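Local coordinates for protein 3'3'-cGAMP-specific phosphodiesterase 3 (Vibrio cholerae O1 biovar El Tor str. N16961, PDB 5Z7C) that belongs to the HD-domain family of proteins, with one partial and one further HD-domain region in a largely helical chain, at residues S121-W125 against T126-L130. The protein carries 2 engineered substitutions. Residues are numbered along the deposited sequence; the frame is centred on the assembly and turned at random.
Sequences SEQSW and TERIL
From Ser124 and Trp125 the chain turns into the first turn of helix 125-137, where Ser124 O accepts from Arg128 N at 3.0 Å and Trp125 O from Ile129 N at 3.1 Å, both fairly straight bonds of the i to i+4 kind. Ser124 O also receives a weak, bent bond from Glu127 N, so two amides of the first turn converge on this one carbonyl. The Ser124 side chain takes the N-cap position: with chi1 at 74°, OG sits between its own N and carbonyl carbon and faces the helix end, where it accepts weakly from Glu127 N. The placing of that hydroxyl is less certain than the rest. This N-cap opens the helix that follows the loop after helix 108-118, within the partial first HD-domain region and at the surface of the protein. One turn along the helix, Ile129 lays its CG1 over a face of the Trp125 indole in a CH-pi contact, 4.2 Å from the centroid of the six-membered ring and almost on its normal. Ile129 CD1 lies 4.2 Å from Trp125 CZ2. Arg128 bends at chi2 and chi3 and runs back beside the loop; its CG packs 3.4 Å from Gln123 O. At the end of the Arg128 side chain, Trp125 CD1 lies at the edge of the guanidinium, near its plane, 3.9 Å from Arg128 NH2, with the two flat groups inclined by 52°. Glu122 OE1 stays 4.6 Å from Arg128 NH1, well out of the guanidinium plane, and the pair may attract through charge alone. On another side of the turn, the Gln123 side chain, extended beyond CG, crosses Glu127 at about a right angle, bringing Gln123 OE1 to 3.8 Å from Glu127 CB.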
ATOM      1  N   SER A 121      20.139  14.912  10.905  1.00179.25           N
ATOM      2  CA  SER A 121      19.722  15.629   9.709  1.00178.03           C
ATOM      3  C   SER A 121      20.169  17.090   9.591  1.00179.29           C
ATOM      4  O   SER A 121      19.801  17.932  10.394  1.00180.01           O
ATOM      5  CB  SER A 121      18.214  15.566   9.600  1.00166.03           C
ATOM      6  OG  SER A 121      17.637  16.293  10.653  1.00166.60           O
ATOM      7  N   GLU A 122      20.945  17.371   8.554  1.00146.76           N
ATOM      8  CA  GLU A 122      21.374  18.721   8.181  1.00141.52           C
ATOM      9  C   GLU A 122      22.362  19.387   9.136  1.00135.85           C
ATOM     10  O   GLU A 122      22.113  20.466   9.658  1.00133.98           O
ATOM     11  CB  GLU A 122      20.170  19.608   7.923  1.00141.58           C
ATOM     12  CG  GLU A 122      19.324  19.080   6.790  1.00139.03           C
ATOM     13  CD  GLU A 122      19.979  17.905   6.098  1.00139.44           C
ATOM     14  OE1 GLU A 122      21.222  17.867   6.051  1.00142.97           O
ATOM     15  OE2 GLU A 122      19.258  17.021   5.599  1.00135.51           O
ATOM     16  N   GLN A 123      23.501  18.740   9.328  1.00116.69           N
ATOM     17  CA  GLN A 123      24.515  19.236  10.226  1.00117.73           C
ATOM     18  C   GLN A 123      25.860  18.841   9.672  1.00114.60           C
ATOM     19  O   GLN A 123      25.942  18.051   8.758  1.00112.19           O
ATOM     20  CB  GLN A 123      24.296  18.614  11.587  1.00120.40           C
ATOM     21  CG  GLN A 123      22.999  17.853  11.646  1.00121.09           C
ATOM     22  CD  GLN A 123      22.944  16.867  12.782  1.00127.51           C
ATOM     23  OE1 GLN A 123      23.722  16.940  13.728  1.00128.31           O
ATOM     24  NE2 GLN A 123      22.013  15.933  12.699  1.00130.61           N
ATOM     25  N   SER A 124      26.928  19.386  10.205  1.00 87.56           N
ATOM     26  CA  SER A 124      28.190  19.011   9.650  1.00 89.00           C
ATOM     27  C   SER A 124      28.105  17.544   9.329  1.00 87.75           C
ATOM     28  O   SER A 124      27.565  16.767  10.060  1.00 87.05           O
ATOM     29  CB  SER A 124      29.312  19.269  10.630  1.00 82.08           C
ATOM     30  OG  SER A 124      29.292  18.312  11.651  1.00 82.46           O
ATOM     31  N   TRP A 125      28.616  17.187   8.185  1.00 68.99           N
ATOM     32  CA  TRP A 125      28.917  15.829   7.891  1.00 65.95           C
ATOM     33  C   TRP A 125      29.521  15.154   9.065  1.00 67.77           C
ATOM     34  O   TRP A 125      29.071  14.126   9.487  1.00 66.97           O
ATOM     35  CB  TRP A 125      29.887  15.763   6.764  1.00 66.92           C
ATOM     36  CG  TRP A 125      29.718  14.559   6.049  1.00 69.92           C
ATOM     37  CD1 TRP A 125      28.651  14.193   5.323  1.00 68.80           C
ATOM     38  CD2 TRP A 125      30.628  13.505   5.990  1.00 67.28           C
ATOM     39  NE1 TRP A 125      28.840  12.962   4.792  1.00 63.09           N
ATOM     40  CE2 TRP A 125      30.060  12.517   5.194  1.00 65.58           C
ATOM     41  CE3 TRP A 125      31.872  13.302   6.525  1.00 70.09           C
ATOM     42  CZ2 TRP A 125      30.693  11.361   4.922  1.00 66.63           C
ATOM     43  CZ3 TRP A 125      32.488  12.177   6.263  1.00 77.70           C
ATOM     44  CH2 TRP A 125      31.912  11.206   5.460  1.00 75.50           C
ATOM     45  N   THR A 126      30.574  15.713   9.587  1.00 69.12           N
ATOM     46  CA  THR A 126      31.214  15.094  10.699  1.00 71.15           C
ATOM     47  C   THR A 126      30.242  14.862  11.833  1.00 70.22           C
ATOM     48  O   THR A 126      30.370  13.910  12.555  1.00 70.89           O
ATOM     49  CB  THR A 126      32.399  15.913  11.155  1.00 74.26           C
ATOM     50  OG1 THR A 126      33.556  15.467  10.457  1.00 75.89           O
ATOM     51  CG2 THR A 126      32.631  15.729  12.614  1.00 76.12           C
ATOM     52  N   GLU A 127      29.254  15.716  11.989  1.00 79.47           N
ATOM     53  CA  GLU A 127      28.323  15.574  13.090  1.00 81.52           C
ATOM     54  C   GLU A 127      27.401  14.419  12.857  1.00 76.19           C
ATOM     55  O   GLU A 127      27.080  13.673  13.747  1.00 73.30           O
ATOM     56  CB  GLU A 127      27.475  16.822  13.213  1.00 87.40           C
ATOM     57  CG  GLU A 127      27.860  17.729  14.347  1.00100.91           C
ATOM     58  CD  GLU A 127      28.081  16.985  15.641  1.00104.52           C
ATOM     59  OE1 GLU A 127      29.162  17.137  16.234  1.00 99.51           O
ATOM     60  OE2 GLU A 127      27.172  16.245  16.067  1.00103.46           O
ATOM     61  N   ARG A 128      26.953  14.311  11.629  1.00 74.36           N
ATOM     62  CA  ARG A 128      26.034  13.296  11.227  1.00 69.73           C
ATOM     63  C   ARG A 128      26.598  11.924  11.425  1.00 72.55           C
ATOM     64  O   ARG A 128      25.900  11.015  11.793  1.00 65.58           O
ATOM     65  CB  ARG A 128      25.698  13.501   9.767  1.00 69.01           C
ATOM     66  CG  ARG A 128      25.121  14.853   9.493  1.00 85.35           C
ATOM     67  CD  ARG A 128      24.143  14.845   8.327  1.00 90.12           C
ATOM     68  NE  ARG A 128      24.782  14.433   7.087  1.00 91.79           N
ATOM     69  CZ  ARG A 128      24.149  13.852   6.085  1.00 87.39           C
ATOM     70  NH1 ARG A 128      22.860  13.614   6.160  1.00 81.94           N
ATOM     71  NH2 ARG A 128      24.810  13.510   5.007  1.00 89.20           N
ATOM     72  N   ILE A 129      27.871  11.762  11.163  1.00 64.40           N
ATOM     73  CA  ILE A 129      28.487  10.494  11.391  1.00 65.63           C
ATOM     74  C   ILE A 129      28.550  10.198  12.858  1.00 67.07           C
ATOM     75  O   ILE A 129      28.274   9.099  13.269  1.00 66.93           O
ATOM     76  CB  ILE A 129      29.862  10.475  10.810  1.00 67.79           C
ATOM     77  CG1 ILE A 129      29.777  10.860   9.358  1.00 66.46           C
ATOM     78  CG2 ILE A 129      30.471   9.120  10.940  1.00 69.16           C
ATOM     79  CD1 ILE A 129      29.184   9.832   8.495  1.00 64.67           C
ATOM     80  N   LEU A 130      28.937  11.163  13.648  1.00 68.66           N
ATOM     81  CA  LEU A 130      29.048  10.900  15.047  1.00 70.30           C
ATOM     82  C   LEU A 130      27.701  10.595  15.619  1.00 68.33           C
ATOM     83  O   LEU A 130      27.546   9.694  16.401  1.00 68.82           O
ATOM     84  CB  LEU A 130      29.678  12.080  15.750  1.00 72.49           C
ATOM     85  CG  LEU A 130      31.149  12.171  15.422  1.00 75.10           C
ATOM     86  CD1 LEU A 130      31.768  13.266  16.160  1.00 77.47           C
ATOM     87  CD2 LEU A 130      31.826  10.907  15.735  1.00 76.69           C
TER